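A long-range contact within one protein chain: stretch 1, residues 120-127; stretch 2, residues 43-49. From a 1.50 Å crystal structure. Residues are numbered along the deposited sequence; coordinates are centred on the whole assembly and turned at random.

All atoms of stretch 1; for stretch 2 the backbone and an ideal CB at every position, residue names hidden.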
ATOM      1  N   ARG A 120       1.272  -1.835  -9.976  1.00 10.57           N
ATOM      2  CA  ARG A 120       0.815  -2.011  -8.590  1.00 10.61           C
ATOM      3  C   ARG A 120       1.981  -2.836  -8.021  1.00 12.77           C
ATOM      4  O   ARG A 120       2.353  -3.866  -8.604  1.00 13.52           O
ATOM      5  CB  ARG A 120      -0.490  -2.832  -8.499  1.00  9.38           C
ATOM      6  CG  ARG A 120      -1.166  -2.800  -7.124  1.00 10.39           C
ATOM      7  CD  ARG A 120      -1.832  -1.436  -6.912  1.00 10.53           C
ATOM      8  NE  ARG A 120      -2.899  -1.280  -7.902  1.00 10.43           N
ATOM      9  CZ  ARG A 120      -3.353  -0.119  -8.399  1.00  9.70           C
ATOM     10  NH1 ARG A 120      -2.864   1.062  -7.991  1.00 11.50           N
ATOM     11  NH2 ARG A 120      -4.243  -0.128  -9.398  1.00  8.17           N
ATOM     12  N   LEU A 121       2.595  -2.389  -6.931  1.00 11.28           N
ATOM     13  CA  LEU A 121       3.689  -3.162  -6.343  1.00 11.60           C
ATOM     14  C   LEU A 121       3.205  -4.446  -5.659  1.00 12.47           C
ATOM     15  O   LEU A 121       3.886  -5.481  -5.715  1.00 11.66           O
ATOM     16  CB  LEU A 121       4.484  -2.294  -5.352  1.00 11.87           C
ATOM     17  CG  LEU A 121       5.501  -1.365  -6.014  1.00 11.96           C
ATOM     18  CD1 LEU A 121       6.141  -0.472  -4.983  1.00 13.52           C
ATOM     19  CD2 LEU A 121       6.597  -2.197  -6.709  1.00 15.25           C
ATOM     20  N   ASN A 122       2.029  -4.424  -5.045  1.00 11.02           N
ATOM     21  CA  ASN A 122       1.506  -5.584  -4.339  1.00 12.10           C
ATOM     22  C   ASN A 122       0.029  -5.496  -4.056  1.00 12.68           C
ATOM     23  O   ASN A 122      -0.563  -4.426  -4.147  1.00 12.08           O
ATOM     24  CB  ASN A 122       2.173  -5.727  -2.956  1.00 11.87           C
ATOM     25  CG  ASN A 122       1.624  -4.719  -1.940  1.00 11.55           C
ATOM     26  OD1 ASN A 122       1.715  -3.504  -2.147  1.00 10.90           O
ATOM     27  ND2 ASN A 122       1.013  -5.225  -0.870  1.00 11.06           N
ATOM     28  N   VAL A 123      -0.548  -6.653  -3.748  1.00 11.07           N
ATOM     29  CA  VAL A 123      -1.906  -6.726  -3.203  1.00 10.58           C
ATOM     30  C   VAL A 123      -1.717  -7.333  -1.785  1.00 10.31           C
ATOM     31  O   VAL A 123      -0.658  -7.951  -1.490  1.00 11.10           O
ATOM     32  CB  VAL A 123      -2.902  -7.607  -4.022  1.00 10.96           C
ATOM     33  CG1 VAL A 123      -3.144  -6.957  -5.365  1.00 12.04           C
ATOM     34  CG2 VAL A 123      -2.410  -9.053  -4.166  1.00 12.41           C
ATOM     35  N   ASN A 124      -2.714  -7.112  -0.926  1.00 10.10           N
ATOM     36  CA  ASN A 124      -2.779  -7.671   0.434  1.00 10.53           C
ATOM     37  C   ASN A 124      -1.675  -7.257   1.400  1.00 10.72           C
ATOM     38  O   ASN A 124      -0.820  -6.421   1.100  1.00 11.51           O
ATOM     39  CB  ASN A 124      -2.700  -9.233   0.398  1.00 10.32           C
ATOM     40  CG  ASN A 124      -3.871  -9.896  -0.318  1.00 11.79           C
ATOM     41  OD1 ASN A 124      -4.980  -9.394  -0.321  1.00 12.89           O
ATOM     42  ND2 ASN A 124      -3.596 -11.048  -0.947  1.00 13.43           N
ATOM     43  N   GLY A 125      -1.750  -7.828   2.602  1.00 11.42           N
ATOM     44  CA  GLY A 125      -0.616  -7.709   3.493  1.00 11.08           C
ATOM     45  C   GLY A 125      -0.426  -6.581   4.438  1.00 10.61           C
ATOM     46  O   GLY A 125       0.735  -6.347   4.830  1.00 10.38           O
ATOM     47  N   GLN A 126      -1.508  -5.913   4.822  1.00 11.06           N
ATOM     48  CA  GLN A 126      -1.390  -4.850   5.802  1.00  9.75           C
ATOM     49  C   GLN A 126      -2.107  -5.407   7.033  1.00 10.00           C
ATOM     50  O   GLN A 126      -2.709  -6.491   6.985  1.00 12.03           O
ATOM     51  CB  GLN A 126      -2.038  -3.554   5.292  1.00  9.38           C
ATOM     52  CG  GLN A 126      -1.770  -3.280   3.788  1.00 10.30           C
ATOM     53  CD  GLN A 126      -0.285  -3.178   3.418  1.00 10.19           C
ATOM     54  OE1 GLN A 126       0.282  -4.059   2.713  1.00 12.46           O
ATOM     55  NE2 GLN A 126       0.361  -2.160   3.904  1.00  8.73           N
ATOM     56  N   GLY A 127      -2.032  -4.720   8.152  1.00 11.14           N
ATOM     57  CA  GLY A 127      -2.686  -5.257   9.333  1.00 11.46           C
ATOM     58  C   GLY A 127      -3.359  -4.221  10.191  1.00 11.23           C
ATOM     59  O   GLY A 127      -2.921  -3.064  10.223  1.00 10.57           O
ATOM     60  N   UNK A  43       7.593  -4.408   3.905  1.00 10.36           N
ATOM     61  CA  UNK A  43       7.859  -5.555   3.054  1.00 11.33           C
ATOM     62  C   UNK A  43       7.395  -5.331   1.625  1.00 11.79           C
ATOM     63  O   UNK A  43       8.044  -5.821   0.691  1.00 12.41           O
ATOM     64  CB  UNK A  43       7.183  -6.801   3.629  1.00 11.33           C
ATOM     65  N   UNK A  44       6.307  -4.588   1.417  1.00 11.07           N
ATOM     66  CA  UNK A  44       5.847  -4.375   0.052  1.00 10.66           C
ATOM     67  C   UNK A  44       6.702  -3.408  -0.791  1.00 10.58           C
ATOM     68  O   UNK A  44       6.392  -3.145  -1.956  1.00 11.27           O
ATOM     69  CB  UNK A  44       4.410  -3.853   0.099  1.00 10.66           C
ATOM     70  N   UNK A  45       7.805  -2.930  -0.224  1.00 10.42           N
ATOM     71  CA  UNK A  45       8.792  -2.153  -0.976  1.00 10.77           C
ATOM     72  C   UNK A  45       9.815  -3.137  -1.563  1.00 11.23           C
ATOM     73  O   UNK A  45      10.679  -2.738  -2.326  1.00 12.72           O
ATOM     74  CB  UNK A  45       9.471  -1.108  -0.089  1.00 10.77           C
ATOM     75  N   UNK A  46       9.699  -4.422  -1.190  1.00 11.91           N
ATOM     76  CA  UNK A  46      10.687  -5.418  -1.648  1.00 12.55           C
ATOM     77  C   UNK A  46      11.051  -5.380  -3.126  1.00 13.29           C
ATOM     78  O   UNK A  46      12.217  -5.439  -3.462  1.00 14.44           O
ATOM     79  CB  UNK A  46      10.161  -6.819  -1.328  1.00 12.55           C
ATOM     80  N   UNK A  47      10.073  -5.279  -4.018  1.00 12.45           N
ATOM     81  CA  UNK A  47      10.433  -5.250  -5.443  1.00 14.15           C
ATOM     82  C   UNK A  47      11.421  -4.141  -5.801  1.00 13.66           C
ATOM     83  O   UNK A  47      12.321  -4.350  -6.616  1.00 15.00           O
ATOM     84  CB  UNK A  47       9.168  -5.085  -6.288  1.00 14.15           C
ATOM     85  N   UNK A  48      11.279  -2.953  -5.213  1.00 13.38           N
ATOM     86  CA  UNK A  48      12.193  -1.869  -5.540  1.00 13.69           C
ATOM     87  C   UNK A  48      13.606  -2.110  -4.985  1.00 14.62           C
ATOM     88  O   UNK A  48      14.607  -1.751  -5.635  1.00 14.25           O
ATOM     89  CB  UNK A  48      11.639  -0.548  -5.001  1.00 13.69           C
ATOM     90  N   UNK A  49      13.679  -2.731  -3.810  1.00 13.74           N
ATOM     91  CA  UNK A  49      14.953  -3.021  -3.145  1.00 13.94           C
ATOM     92  C   UNK A  49      15.648  -4.183  -3.842  1.00 15.41           C
ATOM     93  O   UNK A  49      16.845  -4.087  -4.153  1.00 15.93           O
ATOM     94  CB  UNK A  49      14.736  -3.340  -1.665  1.00 13.94           C
TER

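Position 43 opens stretch 2 in a 3-10 segment, with phi/psi of -56/-33 and CA-to-CB directed sideways. Its ideal CB finds no atom of stretch 1 within 5.5 Å, so the visible chain sets little preference. The residue is Thr-43; its side chain makes no contact here, but Thr-43 O accepts a hydrogen bond from the backbone N of position 46 at 2.9 Å, which closes the turn.

Position 44 is the most constrained. Its CA lies 6.3 Å from the CA of Asn-122, and its CB points toward stretch 1. The ideal CB sits 3.5 Å from Asn-122 OD1, and beyond it are the amide ends of Asn-122 and Gln-126. Such surroundings suit a short polar side chain: aspartate, asparagine or serine could each be accommodated, whereas a long or branched apolar one would meet polar groups at close range. The residue is Asp-44, with chi1 in the p well. Its CB packs against Asn-122 CG at 3.4 Å, and its carboxylate reaches the end of Gln-126, with OD2 3.0 Å from the atom modelled as Gln-126 OE1. That amide is probably turned over in the model, so the nature of this approach remains open. The backbone contributes as well, Asp-44 O lying 4.0 Å from Leu-121 CB.

At position 45 CA-to-CB points away from stretch 1, which therefore discriminates little among side chains. Ala-45 is found, and its O receives weak hydrogen bonds from the N atoms of positions 48 and 49.

Position 46 directs its CB sideways, again without a neighbour in stretch 1 within 5.5 Å; many residues would serve. It is Ala-46.

Position 47 turns back toward stretch 1. Its ideal CB is 3.9 Å from Leu-121 CD2, and the methyl offers an apolar surface with little room for bulk directed straight at it. Alanine, valine or proline would suit, and phi of -56° is compatible with a proline ring. Pro-47 is deposited: its CG meets Leu-121 CD2 at 3.3 Å, a tight apolar contact.

Position 48 points sideways, its ideal CB 5.5 Å from Leu-121 CD1. A side chain long enough to bend back could reach the leucine methyls, favouring leucine, isoleucine or methionine. Leu-48, with chi1 m and chi2 t, does so, bringing its CD2 to 4.2 Å from Leu-121 CD2. Leu-121 thus packs against both Pro-47 and Leu-48.

Position 49 is out of reach of stretch 1, which leaves its identity undetermined; it is Ile-49.

Stretch 2, residues 43-49: TDAAPLI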
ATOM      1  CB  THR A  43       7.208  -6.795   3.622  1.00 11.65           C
ATOM      2  OG1 THR A  43       7.552  -6.879   5.003  1.00 12.98           O
ATOM      3  CG2 THR A  43       7.753  -8.055   2.910  1.00 10.49           C
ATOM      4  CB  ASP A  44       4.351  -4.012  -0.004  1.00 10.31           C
ATOM      5  CG  ASP A  44       3.956  -2.909   0.951  1.00 11.64           C
ATOM      6  OD1 ASP A  44       4.733  -1.986   1.191  1.00 10.49           O
ATOM      7  OD2 ASP A  44       2.798  -2.976   1.408  1.00 11.49           O
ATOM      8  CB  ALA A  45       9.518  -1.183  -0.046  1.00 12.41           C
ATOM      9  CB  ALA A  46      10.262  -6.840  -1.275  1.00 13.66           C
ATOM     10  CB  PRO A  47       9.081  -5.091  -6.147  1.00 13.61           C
ATOM     11  CG  PRO A  47       8.161  -4.575  -5.106  1.00 20.53           C
ATOM     12  CD  PRO A  47       8.616  -5.222  -3.813  1.00 14.96           C
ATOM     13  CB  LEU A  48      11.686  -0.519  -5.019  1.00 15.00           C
ATOM     14  CG  LEU A  48      10.383   0.000  -5.630  1.00 16.83           C
ATOM     15  CD1 LEU A  48      10.294   1.485  -5.332  1.00 16.30           C
ATOM     16  CD2 LEU A  48      10.335  -0.231  -7.137  1.00 17.73           C
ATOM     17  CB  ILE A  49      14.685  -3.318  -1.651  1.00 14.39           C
ATOM     18  CG1 ILE A  49      14.341  -2.002  -0.924  1.00 18.20           C
ATOM     19  CG2 ILE A  49      15.921  -3.937  -1.005  1.00 15.97           C
ATOM     20  CD1 ILE A  49      13.204  -1.205  -1.476  1.00 23.52           C
TER
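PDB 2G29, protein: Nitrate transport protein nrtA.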